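Local coordinates for protein histidine acid phosphatase (Bifidobacterium longum subsp. infantis, PDB 6RXG) that probably removes phosphate groups from inositol hexakisphosphate (phytate) and from 2,3-bisphosphoglycerate, in the manner of MINPP1-type phosphatases, at residues Y193-Q198 with H403-M408; G230-I235 with D357-G362; P363-Q368 with A423-T428. The protein carries 1 engineered substitution. All coordinates share one frame; numbering follows the deposited sequence.

Contact 1: residues Y193-Q198 with H403-M408. Engineered in segment 403-408: Gln405 (natural residue Glu).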
loop_
_atom_site.group_PDB
_atom_site.type_symbol
_atom_site.label_atom_id
_atom_site.label_comp_id
_atom_site.label_asym_id
_atom_site.label_seq_id
_atom_site.Cartn_x
_atom_site.Cartn_y
_atom_site.Cartn_z
ATOM N N TYR B 193 5.501 -3.232 -11.061
ATOM C CA TYR B 193 5.331 -1.832 -11.461
ATOM C C TYR B 193 4.617 -1.798 -12.805
ATOM O O TYR B 193 4.986 -1.046 -13.717
ATOM C CB TYR B 193 6.671 -1.107 -11.531
ATOM C CG TYR B 193 6.584 0.338 -11.096
ATOM C CD1 TYR B 193 6.486 0.670 -9.755
ATOM C CD2 TYR B 193 6.609 1.362 -12.028
ATOM C CE1 TYR B 193 6.413 1.991 -9.346
ATOM C CE2 TYR B 193 6.557 2.683 -11.632
ATOM C CZ TYR B 193 6.447 2.990 -10.290
ATOM O OH TYR B 193 6.369 4.306 -9.903
ATOM N N PHE B 194 3.596 -2.638 -12.936
ATOM C CA PHE B 194 2.896 -2.843 -14.198
ATOM C C PHE B 194 1.945 -1.713 -14.560
ATOM O O PHE B 194 1.407 -1.726 -15.666
ATOM C CB PHE B 194 2.126 -4.175 -14.165
ATOM C CG PHE B 194 1.332 -4.407 -12.899
ATOM C CD1 PHE B 194 0.192 -3.650 -12.617
ATOM C CD2 PHE B 194 1.697 -5.401 -12.002
ATOM C CE1 PHE B 194 -0.550 -3.872 -11.453
ATOM C CE2 PHE B 194 0.950 -5.632 -10.838
ATOM C CZ PHE B 194 -0.179 -4.857 -10.573
ATOM N N HIS B 195 1.755 -0.726 -13.680
ATOM C CA HIS B 195 0.794 0.348 -13.890
ATOM C C HIS B 195 1.373 1.534 -14.659
ATOM O O HIS B 195 0.615 2.428 -15.050
ATOM C CB HIS B 195 0.261 0.836 -12.531
ATOM C CG HIS B 195 1.325 1.310 -11.582
ATOM N ND1 HIS B 195 2.214 0.454 -10.970
ATOM C CD2 HIS B 195 1.600 2.546 -11.096
ATOM C CE1 HIS B 195 3.015 1.145 -10.178
ATOM N NE2 HIS B 195 2.664 2.418 -10.234
ATOM N N LYS B 196 2.683 1.561 -14.889
ATOM C CA LYS B 196 3.330 2.666 -15.579
ATOM C C LYS B 196 4.317 2.131 -16.604
ATOM O O LYS B 196 4.901 1.063 -16.433
ATOM C CB LYS B 196 4.085 3.586 -14.612
ATOM C CG LYS B 196 3.207 4.403 -13.679
ATOM C CD LYS B 196 4.062 5.291 -12.796
ATOM C CE LYS B 196 3.225 6.065 -11.775
ATOM N NZ LYS B 196 3.925 7.290 -11.273
ATOM N N VAL B 197 4.498 2.904 -17.668
ATOM C CA VAL B 197 5.465 2.555 -18.708
ATOM C C VAL B 197 6.877 2.794 -18.201
ATOM O O VAL B 197 7.802 2.006 -18.458
ATOM C CB VAL B 197 5.182 3.363 -19.988
ATOM C CG1 VAL B 197 6.381 3.302 -20.956
ATOM C CG2 VAL B 197 3.897 2.873 -20.653
ATOM N N GLN B 198 7.049 3.867 -17.449
ATOM C CA GLN B 198 8.334 4.249 -16.897
ATOM C C GLN B 198 8.603 3.451 -15.634
ATOM O O GLN B 198 7.755 3.403 -14.738
ATOM C CB GLN B 198 8.348 5.748 -16.588
ATOM C CG GLN B 198 7.271 6.565 -17.325
ATOM C CD GLN B 198 5.887 6.454 -16.674
ATOM O OE1 GLN B 198 5.751 6.480 -15.452
ATOM N NE2 GLN B 198 4.863 6.295 -17.495
ATOM N N HIS B 403 3.985 -1.907 -4.238
ATOM C CA HIS B 403 3.261 -0.656 -4.040
ATOM C C HIS B 403 1.763 -0.882 -3.842
ATOM O O HIS B 403 1.205 -1.911 -4.225
ATOM C CB HIS B 403 3.492 0.243 -5.252
ATOM C CG HIS B 403 4.931 0.449 -5.542
ATOM N ND1 HIS B 403 5.664 1.447 -4.943
ATOM C CD2 HIS B 403 5.794 -0.258 -6.305
ATOM C CE1 HIS B 403 6.919 1.365 -5.356
ATOM N NE2 HIS B 403 7.019 0.348 -6.187
ATOM N N ALA B 404 1.095 0.133 -3.279
ATOM C CA ALA B 404 -0.359 0.115 -3.284
ATOM C C ALA B 404 -0.889 0.043 -4.704
ATOM O O ALA B 404 -1.922 -0.596 -4.947
ATOM C CB ALA B 404 -0.920 1.359 -2.576
ATOM N N GLN B 405 -0.192 0.692 -5.651
ATOM C CA GLN B 405 -0.581 0.635 -7.052
ATOM C C GLN B 405 -0.462 -0.781 -7.601
ATOM O O GLN B 405 -1.042 -1.093 -8.648
ATOM C CB GLN B 405 0.270 1.593 -7.871
ATOM C CG GLN B 405 -0.007 3.070 -7.576
ATOM C CD GLN B 405 0.440 3.514 -6.181
ATOM O OE1 GLN B 405 1.338 2.911 -5.552
ATOM N NE2 GLN B 405 -0.200 4.568 -5.682
ATOM N N THR B 406 0.272 -1.640 -6.902
ATOM C CA THR B 406 0.342 -3.065 -7.184
ATOM C C THR B 406 -0.763 -3.828 -6.457
ATOM O O THR B 406 -1.496 -4.619 -7.063
ATOM C CB THR B 406 1.711 -3.611 -6.751
ATOM O OG1 THR B 406 2.754 -2.708 -7.123
ATOM C CG2 THR B 406 1.969 -4.923 -7.406
ATOM N N MET B 407 -0.892 -3.595 -5.150
ATOM C CA MET B 407 -1.819 -4.376 -4.343
ATOM C C MET B 407 -3.277 -4.133 -4.724
ATOM O O MET B 407 -4.078 -5.076 -4.758
ATOM C CB MET B 407 -1.601 -4.062 -2.861
ATOM C CG MET B 407 -2.517 -4.826 -1.925
ATOM S SD MET B 407 -2.302 -6.624 -2.026
ATOM C CE MET B 407 -0.822 -6.879 -1.077
ATOM N N MET B 408 -3.672 -2.876 -4.975
ATOM C CA MET B 408 -5.072 -2.591 -5.237
ATOM C C MET B 408 -5.599 -3.365 -6.445
ATOM O O MET B 408 -6.615 -4.047 -6.319
ATOM C CB MET B 408 -5.284 -1.078 -5.367
ATOM C CG MET B 408 -5.118 -0.374 -4.032
ATOM S SD MET B 408 -5.404 1.411 -4.086
ATOM C CE MET B 408 -3.924 2.069 -4.854
HETATM O O HOH W 1 2.280 -2.327 -9.966
#
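His195 and Gln405, with CA atoms 7.0 Å apart, bring the type I turn Tyr193-Lys196 against the first turn of helix 404-414, whose N-cap is His403. The aliphatic root of Gln405, an engineered residue, covers one face of the His195 imidazole. Gln405 CB sits almost on the ring normal, 3.5 Å from the centroid of the His195 ring, in a CH-pi contact over the face. With CG between the backbone N and the carbonyl carbon (chi1 57°), His195 also tucks CE1 against the face of the Tyr193 ring. The Tyr193 edge in turn points at the face of His403, an offset edge-to-face pair with centroids 5.1 Å apart and planes at 76°; NE2 of His403 is bonded to Ser142. On the Thr406 side, Phe194 CE2 packs on Thr406 CG2 at 3.6 Å. One water bridges the segments, hydrogen-bonded to His195 ND1 (3.0 Å) and Thr406 OG1 (2.9 Å); it lies over a face of the Phe194 ring and takes a weak bond from Phe194 N. Ala404, next along, touches Arg48, the neighbour of His49, which is phosphorylated on nitrogen in this crystal. His403-Ala404-Gln405 occupies the place of the His-Ala-Glu motif of MINPP1-type enzymes, after strand 395-401 at the active-site end of the histidine phosphatase fold.

Contact 2: residues G230-I235 with D357-G362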
loop_
_atom_site.group_PDB
_atom_site.type_symbol
_atom_site.label_atom_id
_atom_site.label_comp_id
_atom_site.label_asym_id
_atom_site.label_seq_id
_atom_site.Cartn_x
_atom_site.Cartn_y
_atom_site.Cartn_z
ATOM N N GLY B 230 -16.129 11.991 -14.052
ATOM C CA GLY B 230 -17.369 12.532 -13.525
ATOM C C GLY B 230 -17.613 12.158 -12.073
ATOM O O GLY B 230 -18.018 12.998 -11.260
ATOM N N ALA B 231 -17.407 10.881 -11.737
ATOM C CA ALA B 231 -17.634 10.434 -10.367
ATOM C C ALA B 231 -16.698 11.146 -9.399
ATOM O O ALA B 231 -17.114 11.545 -8.307
ATOM C CB ALA B 231 -17.466 8.917 -10.258
ATOM N N GLU B 232 -15.432 11.345 -9.792
ATOM C CA GLU B 232 -14.501 12.021 -8.895
ATOM C C GLU B 232 -14.884 13.484 -8.697
ATOM O O GLU B 232 -14.720 14.020 -7.598
ATOM C CB GLU B 232 -13.068 11.882 -9.418
ATOM C CG GLU B 232 -12.506 10.450 -9.234
ATOM C CD GLU B 232 -11.032 10.289 -9.623
ATOM O OE1 GLU B 232 -10.480 11.232 -10.206
ATOM O OE2 GLU B 232 -10.424 9.207 -9.352
ATOM N N LYS B 233 -15.397 14.149 -9.739
ATOM C CA LYS B 233 -15.911 15.506 -9.559
ATOM C C LYS B 233 -17.095 15.514 -8.601
ATOM O O LYS B 233 -17.150 16.322 -7.673
ATOM C CB LYS B 233 -16.310 16.112 -10.906
ATOM C CG LYS B 233 -16.936 17.507 -10.793
ATOM C CD LYS B 233 -16.011 18.473 -10.049
ATOM C CE LYS B 233 -16.447 19.941 -10.165
ATOM N NZ LYS B 233 -17.650 20.137 -11.011
ATOM N N THR B 234 -18.058 14.617 -8.809
ATOM C CA THR B 234 -19.190 14.521 -7.891
ATOM C C THR B 234 -18.712 14.380 -6.452
ATOM O O THR B 234 -19.223 15.044 -5.548
ATOM C CB THR B 234 -20.076 13.340 -8.282
ATOM O OG1 THR B 234 -20.726 13.621 -9.528
ATOM C CG2 THR B 234 -21.142 13.062 -7.204
ATOM N N ILE B 235 -17.727 13.514 -6.223
ATOM C CA ILE B 235 -17.235 13.278 -4.872
ATOM C C ILE B 235 -16.479 14.495 -4.352
ATOM O O ILE B 235 -16.641 14.889 -3.192
ATOM C CB ILE B 235 -16.376 11.996 -4.858
ATOM C CG1 ILE B 235 -17.317 10.804 -5.059
ATOM C CG2 ILE B 235 -15.575 11.883 -3.560
ATOM C CD1 ILE B 235 -16.688 9.456 -5.076
ATOM N N ASP B 357 -8.535 6.276 -5.213
ATOM C CA ASP B 357 -7.875 4.974 -5.377
ATOM C C ASP B 357 -8.835 3.914 -5.912
ATOM O O ASP B 357 -8.496 3.159 -6.835
ATOM C CB ASP B 357 -7.282 4.521 -4.047
ATOM C CG ASP B 357 -6.096 5.360 -3.618
ATOM O OD1 ASP B 357 -5.360 5.835 -4.502
ATOM O OD2 ASP B 357 -5.917 5.546 -2.399
ATOM N N PHE B 358 -10.034 3.833 -5.345
ATOM C CA PHE B 358 -11.015 2.847 -5.804
ATOM C C PHE B 358 -11.303 2.996 -7.292
ATOM O O PHE B 358 -11.388 2.005 -8.030
ATOM C CB PHE B 358 -12.304 2.997 -4.998
ATOM C CG PHE B 358 -13.451 2.173 -5.511
ATOM C CD1 PHE B 358 -13.634 0.878 -5.067
ATOM C CD2 PHE B 358 -14.359 2.695 -6.412
ATOM C CE1 PHE B 358 -14.684 0.103 -5.533
ATOM C CE2 PHE B 358 -15.421 1.907 -6.890
ATOM C CZ PHE B 358 -15.569 0.607 -6.430
ATOM N N TYR B 359 -11.505 4.230 -7.754
ATOM C CA TYR B 359 -11.887 4.414 -9.143
ATOM C C TYR B 359 -10.722 4.252 -10.107
ATOM O O TYR B 359 -10.936 3.879 -11.272
ATOM C CB TYR B 359 -12.509 5.789 -9.335
ATOM C CG TYR B 359 -13.989 5.843 -9.029
ATOM C CD1 TYR B 359 -14.898 5.112 -9.795
ATOM C CD2 TYR B 359 -14.484 6.645 -8.007
ATOM C CE1 TYR B 359 -16.248 5.168 -9.552
ATOM C CE2 TYR B 359 -15.851 6.720 -7.755
ATOM C CZ TYR B 359 -16.724 5.972 -8.526
ATOM O OH TYR B 359 -18.076 6.061 -8.265
ATOM N N GLU B 360 -9.499 4.524 -9.665
ATOM C CA GLU B 360 -8.366 4.517 -10.585
ATOM C C GLU B 360 -7.598 3.209 -10.572
ATOM O O GLU B 360 -6.968 2.867 -11.580
ATOM C CB GLU B 360 -7.428 5.683 -10.250
ATOM C CG GLU B 360 -8.083 7.033 -10.492
ATOM C CD GLU B 360 -7.287 8.193 -9.962
ATOM O OE1 GLU B 360 -6.059 8.047 -9.782
ATOM O OE2 GLU B 360 -7.895 9.263 -9.754
ATOM N N LYS B 361 -7.645 2.468 -9.449
ATOM C CA LYS B 361 -6.779 1.324 -9.229
ATOM C C LYS B 361 -7.488 0.115 -8.642
ATOM O O LYS B 361 -6.875 -0.959 -8.590
ATOM C CB LYS B 361 -5.610 1.699 -8.299
ATOM C CG LYS B 361 -4.763 2.926 -8.760
ATOM C CD LYS B 361 -4.887 4.082 -7.782
ATOM C CE LYS B 361 -3.924 5.233 -8.061
ATOM N NZ LYS B 361 -3.707 5.987 -6.791
ATOM N N GLY B 362 -8.740 0.248 -8.199
ATOM C CA GLY B 362 -9.474 -0.833 -7.590
ATOM C C GLY B 362 -10.547 -1.350 -8.526
ATOM O O GLY B 362 -10.428 -1.224 -9.745
#
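Tyr359 reaches from helix 343-361 to helix 226-236, two helices whose local segments run antiparallel at 172° with axes 10.8 Å apart. Its CB lies 4.0 Å from Glu232 OE2. From there CG stands anti to the carbonyl carbon, beside the backbone N (chi1 -85°), and directs the ring at the other helix. Along one rim, CE2 meets Ile235 CD1 at 3.9 Å, the methyl arriving at the edge and in the ring plane. Farther out, Ala231 CB comes over a face and rests 3.5 Å from Tyr359 CZ, while the opposite face is covered by Phe358 CD2. The tip, OH, brushes the same Ala231 methyl, and its polar need is met by the backbone N of Tyr431. The ring is thus held on both faces, at one edge and at its hydroxyl.

Beside this apolar patch the two helices face each other with acids. Glu232 and Glu360 both leave their backbones with extended chains, cross at about a right angle, and bring OE2 of Glu232 to 2.6 Å from OE2 of Glu360, the carboxylate planes turned 48° apart. Glu356, a turn earlier on the second helix, is near Glu232 as well, and three acids so close would probably find it costly to be ionised together. Lys361 NZ forms a salt bridge with Asp357 OD1 on its own segment (2.8 Å), meeting that oxygen nearly along its C-O axis. Glu232, Glu356 and Glu360 are ligands of a zinc site seen in a crystal of this protein and not occupied in this chain, and the arrangement is that of a metal site built across an antiparallel helix pair.

Contact 3: residues P363-Q368 with A423-T428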
loop_
_atom_site.group_PDB
_atom_site.type_symbol
_atom_site.label_atom_id
_atom_site.label_comp_id
_atom_site.label_asym_id
_atom_site.label_seq_id
_atom_site.Cartn_x
_atom_site.Cartn_y
_atom_site.Cartn_z
ATOM N N PRO B 363 -11.621 -1.933 -7.970
ATOM C CA PRO B 363 -12.727 -2.426 -8.810
ATOM C C PRO B 363 -13.322 -1.369 -9.725
ATOM O O PRO B 363 -13.738 -1.688 -10.863
ATOM C CB PRO B 363 -13.756 -2.909 -7.776
ATOM C CG PRO B 363 -12.946 -3.276 -6.559
ATOM C CD PRO B 363 -11.840 -2.218 -6.543
ATOM N N SER B 364 -13.356 -0.125 -9.260
ATOM C CA SER B 364 -13.883 1.021 -10.010
ATOM C C SER B 364 -15.306 0.699 -10.455
ATOM O O SER B 364 -16.046 0.004 -9.748
ATOM C CB SER B 364 -12.934 1.385 -11.136
ATOM O OG SER B 364 -13.337 2.607 -11.740
ATOM N N TYR B 365 -15.710 1.229 -11.609
ATOM C CA TYR B 365 -17.105 1.167 -12.010
ATOM C C TYR B 365 -17.444 -0.098 -12.790
ATOM O O TYR B 365 -16.590 -0.715 -13.435
ATOM C CB TYR B 365 -17.483 2.400 -12.822
ATOM C CG TYR B 365 -16.880 2.560 -14.191
ATOM C CD1 TYR B 365 -17.537 2.083 -15.307
ATOM C CD2 TYR B 365 -15.710 3.282 -14.375
ATOM C CE1 TYR B 365 -17.038 2.272 -16.552
ATOM C CE2 TYR B 365 -15.196 3.475 -15.628
ATOM C CZ TYR B 365 -15.870 2.982 -16.714
ATOM O OH TYR B 365 -15.368 3.162 -17.977
ATOM N N ALA B 366 -18.718 -0.477 -12.704
ATOM C CA ALA B 366 -19.201 -1.705 -13.313
ATOM C C ALA B 366 -19.187 -1.606 -14.832
ATOM O O ALA B 366 -19.515 -0.570 -15.408
ATOM C CB ALA B 366 -20.619 -2.002 -12.831
ATOM N N GLY B 367 -18.832 -2.706 -15.478
ATOM C CA GLY B 367 -18.798 -2.763 -16.926
ATOM C C GLY B 367 -17.416 -2.652 -17.510
ATOM O O GLY B 367 -17.282 -2.660 -18.741
ATOM N N GLN B 368 -16.386 -2.538 -16.675
ATOM C CA GLN B 368 -15.018 -2.466 -17.150
ATOM C C GLN B 368 -14.135 -3.289 -16.223
ATOM O O GLN B 368 -14.480 -3.537 -15.066
ATOM C CB GLN B 368 -14.539 -1.014 -17.240
ATOM C CG GLN B 368 -14.458 -0.252 -15.901
ATOM C CD GLN B 368 -13.223 -0.615 -15.101
ATOM O OE1 GLN B 368 -12.123 -0.722 -15.639
ATOM N NE2 GLN B 368 -13.407 -0.816 -13.802
ATOM N N ALA B 423 -18.607 -0.123 -8.416
ATOM C CA ALA B 423 -19.605 0.932 -8.278
ATOM C C ALA B 423 -20.518 0.981 -9.497
ATOM O O ALA B 423 -20.178 0.454 -10.558
ATOM C CB ALA B 423 -18.915 2.270 -8.095
ATOM N N PRO B 424 -21.689 1.612 -9.378
ATOM C CA PRO B 424 -22.523 1.818 -10.567
ATOM C C PRO B 424 -21.738 2.580 -11.627
ATOM O O PRO B 424 -20.858 3.385 -11.313
ATOM C CB PRO B 424 -23.709 2.634 -10.039
ATOM C CG PRO B 424 -23.732 2.355 -8.546
ATOM C CD PRO B 424 -22.266 2.262 -8.193
ATOM N N ALA B 425 -22.048 2.300 -12.897
ATOM C CA ALA B 425 -21.415 2.993 -14.020
ATOM C C ALA B 425 -22.134 4.324 -14.216
ATOM O O ALA B 425 -22.920 4.526 -15.141
ATOM C CB ALA B 425 -21.448 2.143 -15.283
ATOM N N SER B 426 -21.847 5.240 -13.299
ATOM C CA SER B 426 -22.605 6.467 -13.132
ATOM C C SER B 426 -21.683 7.540 -12.578
ATOM O O SER B 426 -20.827 7.253 -11.740
ATOM C CB SER B 426 -23.793 6.259 -12.179
ATOM O OG SER B 426 -24.513 7.458 -11.998
ATOM N N THR B 427 -21.871 8.777 -13.034
ATOM C CA THR B 427 -21.160 9.906 -12.442
ATOM C C THR B 427 -21.868 10.492 -11.228
ATOM O O THR B 427 -21.292 11.356 -10.561
ATOM C CB THR B 427 -20.963 11.018 -13.481
ATOM O OG1 THR B 427 -22.232 11.460 -13.960
ATOM C CG2 THR B 427 -20.125 10.496 -14.651
ATOM N N THR B 428 -23.091 10.061 -10.936
ATOM C CA THR B 428 -23.857 10.585 -9.810
ATOM C C THR B 428 -24.129 9.548 -8.730
ATOM O O THR B 428 -24.077 9.869 -7.540
ATOM C CB THR B 428 -25.185 11.172 -10.304
ATOM O OG1 THR B 428 -25.877 10.218 -11.110
ATOM C CG2 THR B 428 -24.928 12.435 -11.121
#
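Tyr365 lays one corner of its ring against Ala425, CD1 standing 3.9 Å from the Ala425 methyl. The ring leaves the chain with CG between the backbone N and the carbonyl carbon (chi1 68°), which folds it back alongside its own loop. There CG of Gln368 covers one face from 3.5 Å above the plane. Away from Ala425, the ring reaches Phe221 of helix 210-224 and Thr227 and Ile228 of helix 226-236, and its hydroxyl is hydrogen-bonded to Asp225. Ala425 CB also presses on Ala366 O, while Ala366 CB lies close to Ala423 O.

Most of the grip comes from the backbone. Ala423 N gives a hydrogen bond of 2.9 Å to Ser364 O, with an N-H...O angle of 159° and the donor tilted 28° from the carbonyl plane. Ala423 O then accepts from Ala366 N at 2.8 Å, a donor placed almost straight ahead of the carbonyl. The two bonds straddle Tyr365 and form a single bridge of the parallel kind. Within the first loop, the side-chain NE2 of Gln368 bonds to Tyr365 O on an in-plane lone pair, bracing the type II turn Tyr365-Gln368, with Gly367 supplying the positive phi. In the partner segment, Ala425 centres an inverse gamma turn and Ser426 OG makes an ST turn with Thr428 N, so the chain bends away soon after the bridge. Ala423 packs on Phe358 and Tyr359 of helix 343-361. This is a lone parallel beta bridge between two irregular loops, tying the loop that follows helix 343-361 to the connection between helices 404-414 and 440-443.

Overall arrangement
Contact 1 lies deepest, about 10 Å from the chain centre; contact 2, centred at about 18 Å, is buried too, and contact 3 lies farthest out, at about 23 Å, partly buried. Their chemistry changes accordingly: an edge-to-face ring pair, a CH-pi contact and a bridging water in contact 1, an apolar patch beside clustered acids in contact 2, backbone hydrogen bonds between loops in contact 3. Helix 343-361 links them. Its end carries Lys361 and Asp357, which pack on Met408 of contact 1, and it continues directly into the first loop of contact 3. Contacts 2 and 3 are also joined by probable hydrogen bonds, Tyr359 O with Ser364 OG and Thr234 OG1 with Thr427 O.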